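Putative transcriptional regulator (Shigella flexneri 2a str. 2457T, PDB 3C8G) probably hydrates fumarate to malate as a homodimer, and belongs to a family that includes the mannitol operon repressor MtlR. Local coordinates at residues N123-N128 and T160-T165. Residues are numbered along the deposited sequence; the frame is centred on the assembly and turned at random.
Sequences NSITRN and TLAVTT
S124 sets its small side chain against the helix of 160-165, between A162 and T165, and the two backbones come close there, with 5.5 Å from S124 CA to A162 CA. Its OG rests against the CA–CB bond of A162, 3.4 Å from CB. Serine and alanine suit this point because neither has a long side chain to hold the helices apart.

The apolar contact is made on the same methyl: I125 lays its flank there, CG1 standing 3.9 Å from A162 CB, and its side chain also reaches A158 and L159, one turn earlier on that helix. L161 packs by van der Waals contact against a backbone carbonyl, its CD1 3.6 Å from S124 O. The contact thus joins two short helices, 123-126 and 158-166, in the all-helical fold of the MtlR/FumE family, while F94 of helix 85-103 also packs on A162.

Hydrogen bonds run within each partner or out to other parts of the chain, not across the contact. T165 OG1 sits 3.3 Å from S124 CB, but chi1 of 67° tucks it between N and C of its own residue, where it donates to L161 O one turn back, at a C=O...donor angle of 132°; T165 N reaches that oxygen from the opposite face of its plane. On helix 85-103, D90 takes N123 N with OD1 and S124 N with OD2. N128 stands at the N-cap of helix 129-134, and its short side chain lets OD1 accept from L131 N.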
# COMPACT_ATOMS: atom_id res chain seq x y z
N ASN B 123 -16.56 -7.17 -18.44
CA ASN B 123 -16.11 -8.27 -19.30
C ASN B 123 -16.75 -9.60 -18.93
O ASN B 123 -16.98 -10.46 -19.78
CB ASN B 123 -14.60 -8.47 -19.22
CG ASN B 123 -13.83 -7.38 -19.88
OD1 ASN B 123 -13.76 -7.30 -21.10
ND2 ASN B 123 -13.20 -6.54 -19.08
N SER B 124 -17.00 -9.79 -17.64
CA SER B 124 -17.62 -11.04 -17.19
C SER B 124 -19.07 -11.11 -17.64
O SER B 124 -19.65 -12.19 -17.72
CB SER B 124 -17.47 -11.24 -15.69
OG SER B 124 -18.07 -10.18 -14.98
N ILE B 125 -19.65 -9.97 -17.98
CA ILE B 125 -20.98 -9.96 -18.60
C ILE B 125 -20.87 -10.13 -20.12
O ILE B 125 -21.50 -10.99 -20.71
CB ILE B 125 -21.75 -8.67 -18.23
CG1 ILE B 125 -22.14 -8.71 -16.77
CG2 ILE B 125 -22.96 -8.49 -19.08
CD1 ILE B 125 -22.67 -7.41 -16.30
N THR B 126 -20.04 -9.29 -20.73
CA THR B 126 -19.80 -9.23 -22.18
C THR B 126 -19.23 -10.51 -22.84
O THR B 126 -19.52 -10.80 -24.01
CB THR B 126 -18.88 -8.00 -22.46
OG1 THR B 126 -19.71 -6.91 -22.87
CG2 THR B 126 -17.81 -8.26 -23.50
N ARG B 127 -18.46 -11.26 -22.05
CA ARG B 127 -17.75 -12.47 -22.51
C ARG B 127 -18.63 -13.67 -22.56
O ARG B 127 -18.32 -14.63 -23.26
CB ARG B 127 -16.58 -12.80 -21.58
CG ARG B 127 -15.36 -12.03 -21.85
CD ARG B 127 -14.27 -12.56 -20.97
NE ARG B 127 -13.03 -11.84 -21.18
CZ ARG B 127 -11.86 -12.22 -20.69
NH1 ARG B 127 -10.76 -11.51 -20.95
NH2 ARG B 127 -11.79 -13.32 -19.95
N ASN B 128 -19.69 -13.62 -21.74
CA ASN B 128 -20.83 -14.52 -21.81
C ASN B 128 -21.72 -14.11 -22.99
O ASN B 128 -22.82 -13.56 -22.81
CB ASN B 128 -21.62 -14.44 -20.50
CG ASN B 128 -22.60 -15.61 -20.32
OD1 ASN B 128 -23.32 -16.02 -21.23
ND2 ASN B 128 -22.62 -16.13 -19.13
N THR B 160 -25.37 -9.72 -10.94
CA THR B 160 -25.11 -10.74 -9.94
C THR B 160 -24.11 -11.74 -10.47
O THR B 160 -23.10 -12.02 -9.81
CB THR B 160 -26.38 -11.40 -9.47
OG1 THR B 160 -27.18 -10.39 -8.87
CG2 THR B 160 -26.07 -12.45 -8.45
N LEU B 161 -24.35 -12.26 -11.66
CA LEU B 161 -23.34 -13.12 -12.32
C LEU B 161 -21.95 -12.48 -12.26
O LEU B 161 -20.96 -13.17 -11.96
CB LEU B 161 -23.77 -13.43 -13.76
CG LEU B 161 -23.13 -14.52 -14.66
CD1 LEU B 161 -21.94 -13.96 -15.50
CD2 LEU B 161 -22.76 -15.81 -13.89
N ALA B 162 -21.87 -11.17 -12.51
CA ALA B 162 -20.57 -10.48 -12.56
C ALA B 162 -19.82 -10.45 -11.22
O ALA B 162 -18.60 -10.62 -11.19
CB ALA B 162 -20.70 -9.08 -13.12
N VAL B 163 -20.53 -10.22 -10.11
CA VAL B 163 -19.79 -10.18 -8.86
C VAL B 163 -19.40 -11.61 -8.47
O VAL B 163 -18.27 -11.88 -8.05
CB VAL B 163 -20.46 -9.34 -7.71
CG1 VAL B 163 -21.52 -8.41 -8.25
CG2 VAL B 163 -20.99 -10.19 -6.63
N THR B 164 -20.34 -12.50 -8.67
CA THR B 164 -20.20 -13.90 -8.35
C THR B 164 -19.01 -14.54 -9.10
O THR B 164 -18.30 -15.37 -8.53
CB THR B 164 -21.56 -14.59 -8.63
OG1 THR B 164 -21.89 -15.49 -7.57
CG2 THR B 164 -21.60 -15.28 -9.98
N THR B 165 -18.78 -14.12 -10.36
CA THR B 165 -17.67 -14.66 -11.15
C THR B 165 -16.34 -13.97 -10.81
O THR B 165 -15.27 -14.57 -10.93
CB THR B 165 -17.96 -14.69 -12.69
OG1 THR B 165 -18.05 -13.37 -13.18
CG2 THR B 165 -19.28 -15.37 -13.00